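Local coordinates for protein pyrrolidone-carboxylate peptidase (Pyrococcus furiosus, PDB 1X10) that removes N-terminal pyroglutamyl (5-oxoproline) groups from polypeptides, generally when the second residue is not proline, acting as a thiol peptidase of family C15, at residues 46-51 with 142-147. The protein carries 3 engineered substitutions. Residues are numbered along the deposited sequence; the frame is centred on the assembly and turned at random.
Sequences GKAKEV and SNYVMY. Engineered in segment 142-147: Ser142 (natural residue Cys).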
loop_
_atom_site.group_PDB
_atom_site.type_symbol
_atom_site.label_atom_id
_atom_site.label_comp_id
_atom_site.label_asym_id
_atom_site.label_seq_id
_atom_site.Cartn_x
_atom_site.Cartn_y
_atom_site.Cartn_z
ATOM N N GLY A 46 20.450 -12.145 -21.704
ATOM C CA GLY A 46 21.257 -12.765 -22.741
ATOM C C GLY A 46 20.470 -13.856 -23.441
ATOM O O GLY A 46 20.082 -13.710 -24.600
ATOM N N LYS A 47 20.225 -14.951 -22.729
ATOM C CA LYS A 47 19.476 -16.069 -23.279
ATOM C C LYS A 47 18.106 -15.607 -23.778
ATOM O O LYS A 47 17.659 -16.017 -24.853
ATOM C CB LYS A 47 19.307 -17.153 -22.214
ATOM C CG LYS A 47 18.723 -18.455 -22.730
ATOM C CD LYS A 47 18.874 -19.562 -21.691
ATOM C CE LYS A 47 20.347 -19.805 -21.350
ATOM N NZ LYS A 47 20.543 -20.893 -20.344
ATOM N N ALA A 48 17.449 -14.750 -23.000
ATOM C CA ALA A 48 16.138 -14.236 -23.376
ATOM C C ALA A 48 16.238 -13.475 -24.695
ATOM O O ALA A 48 15.342 -13.553 -25.537
ATOM C CB ALA A 48 15.597 -13.325 -22.283
ATOM N N LYS A 49 17.327 -12.735 -24.873
ATOM C CA LYS A 49 17.520 -11.981 -26.108
ATOM C C LYS A 49 17.674 -12.938 -27.289
ATOM O O LYS A 49 17.093 -12.724 -28.350
ATOM C CB LYS A 49 18.761 -11.090 -26.010
ATOM C CG LYS A 49 18.959 -10.194 -27.227
ATOM C CD LYS A 49 20.069 -9.182 -27.013
ATOM C CE LYS A 49 21.437 -9.792 -27.220
ATOM N NZ LYS A 49 21.670 -10.100 -28.661
ATOM N N GLU A 50 18.462 -13.991 -27.096
ATOM C CA GLU A 50 18.690 -14.984 -28.144
ATOM C C GLU A 50 17.369 -15.577 -28.604
ATOM O O GLU A 50 17.066 -15.599 -29.799
ATOM C CB GLU A 50 19.576 -16.122 -27.631
ATOM C CG GLU A 50 20.985 -15.725 -27.258
ATOM C CD GLU A 50 21.788 -16.906 -26.740
ATOM O OE1 GLU A 50 21.868 -17.928 -27.457
ATOM O OE2 GLU A 50 22.336 -16.816 -25.620
ATOM N N VAL A 51 16.595 -16.074 -27.645
ATOM C CA VAL A 51 15.304 -16.680 -27.938
ATOM C C VAL A 51 14.374 -15.674 -28.611
ATOM O O VAL A 51 13.724 -15.994 -29.606
ATOM C CB VAL A 51 14.634 -17.211 -26.646
ATOM C CG1 VAL A 51 13.284 -17.826 -26.970
ATOM C CG2 VAL A 51 15.539 -18.240 -25.984
ATOM N N SER A 142 11.316 -7.925 -18.079
ATOM C CA SER A 142 10.171 -7.454 -18.854
ATOM C C SER A 142 10.591 -6.270 -19.719
ATOM O O SER A 142 10.326 -6.253 -20.920
ATOM C CB SER A 142 9.025 -7.045 -17.930
ATOM O OG SER A 142 8.488 -8.185 -17.276
ATOM N N ASN A 143 11.251 -5.287 -19.109
ATOM C CA ASN A 143 11.709 -4.104 -19.831
ATOM C C ASN A 143 12.744 -4.484 -20.890
ATOM O O ASN A 143 12.778 -3.916 -21.982
ATOM C CB ASN A 143 12.328 -3.100 -18.855
ATOM C CG ASN A 143 12.916 -1.901 -19.553
ATOM O OD1 ASN A 143 12.193 -1.018 -20.016
ATOM N ND2 ASN A 143 14.246 -1.865 -19.643
ATOM N N TYR A 144 13.586 -5.449 -20.540
ATOM C CA TYR A 144 14.645 -5.953 -21.410
ATOM C C TYR A 144 14.038 -6.442 -22.731
ATOM O O TYR A 144 14.449 -6.013 -23.812
ATOM C CB TYR A 144 15.362 -7.095 -20.682
ATOM C CG TYR A 144 16.510 -7.768 -21.404
ATOM C CD1 TYR A 144 17.744 -7.131 -21.563
ATOM C CD2 TYR A 144 16.390 -9.086 -21.845
ATOM C CE1 TYR A 144 18.837 -7.805 -22.134
ATOM C CE2 TYR A 144 17.466 -9.761 -22.411
ATOM C CZ TYR A 144 18.684 -9.120 -22.549
ATOM O OH TYR A 144 19.746 -9.818 -23.069
ATOM N N VAL A 145 13.049 -7.325 -22.646
ATOM C CA VAL A 145 12.410 -7.841 -23.851
ATOM C C VAL A 145 11.587 -6.759 -24.555
ATOM O O VAL A 145 11.566 -6.691 -25.785
ATOM C CB VAL A 145 11.504 -9.052 -23.534
ATOM C CG1 VAL A 145 12.354 -10.222 -23.057
ATOM C CG2 VAL A 145 10.486 -8.679 -22.480
ATOM N N MET A 146 10.917 -5.910 -23.782
ATOM C CA MET A 146 10.124 -4.841 -24.381
ATOM C C MET A 146 11.009 -3.940 -25.242
ATOM O O MET A 146 10.643 -3.585 -26.366
ATOM C CB MET A 146 9.445 -3.999 -23.294
ATOM C CG MET A 146 8.524 -2.914 -23.854
ATOM S SD MET A 146 7.876 -1.810 -22.574
ATOM C CE MET A 146 6.912 -0.671 -23.604
ATOM N N TYR A 147 12.177 -3.579 -24.715
ATOM C CA TYR A 147 13.102 -2.714 -25.434
ATOM C C TYR A 147 13.656 -3.384 -26.693
ATOM O O TYR A 147 13.674 -2.783 -27.767
ATOM C CB TYR A 147 14.266 -2.294 -24.521
ATOM C CG TYR A 147 15.200 -1.300 -25.179
ATOM C CD1 TYR A 147 14.951 0.073 -25.110
ATOM C CD2 TYR A 147 16.280 -1.737 -25.949
ATOM C CE1 TYR A 147 15.744 0.983 -25.794
ATOM C CE2 TYR A 147 17.079 -0.831 -26.646
ATOM C CZ TYR A 147 16.805 0.527 -26.567
ATOM O OH TYR A 147 17.565 1.422 -27.287
#
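The phenol ring of Tyr144 meets the first turn of helix 47-59 with its edge and its hydroxyl end: Ala48 CB and Lys49 N both lie near the ring plane, at its rim, and neither sits over a face. The apolar part of this contact is Ala48 CB, 4.0 Å from Tyr144 CE2. The backbone N of Gly46 approaches obliquely and donates a hydrogen bond of 2.8 Å to Tyr144 OH, bent to 145° at the hydrogen. Gly46 holds the N-cap position, and its phi of 88° would jam any CB against the preceding carbonyl oxygen. Tyr144 reaches this helix start because its CG stands anti to the backbone N (chi1 -180°), which carries the ring across to Gly46 and Lys49. Lys49 CB lies 3.4 Å from Tyr144 OH, and the two side chains cross at about a right angle. The lysine chain then bends at chi3 and chi4, and its terminal part turns off from the ring.

Helices 47-59 and 141-156 are neighbours in the alpha/beta fold of this C15 peptidase, whose mixed sheet is flanked by helices. Their nearest CA atoms in this contact, those of Lys49 and Val145, are 7.0 Å apart. Phe45 packs edge-to-face with the Tyr144 ring, while Val145 touches Phe164 on strand 161-167. A phenylalanine in place of Tyr144 would probably leave Gly46 N without this acceptor and Lys49 CB without its contact to the hydroxyl. Two residues before Tyr144 on the same helix, the engineered Ser142, a cysteine in the natural sequence, occupies an active-site position and hydrogen-bonds through OG to NE2 of His166, a residue whose side chain lies about 10 Å from that of Tyr144.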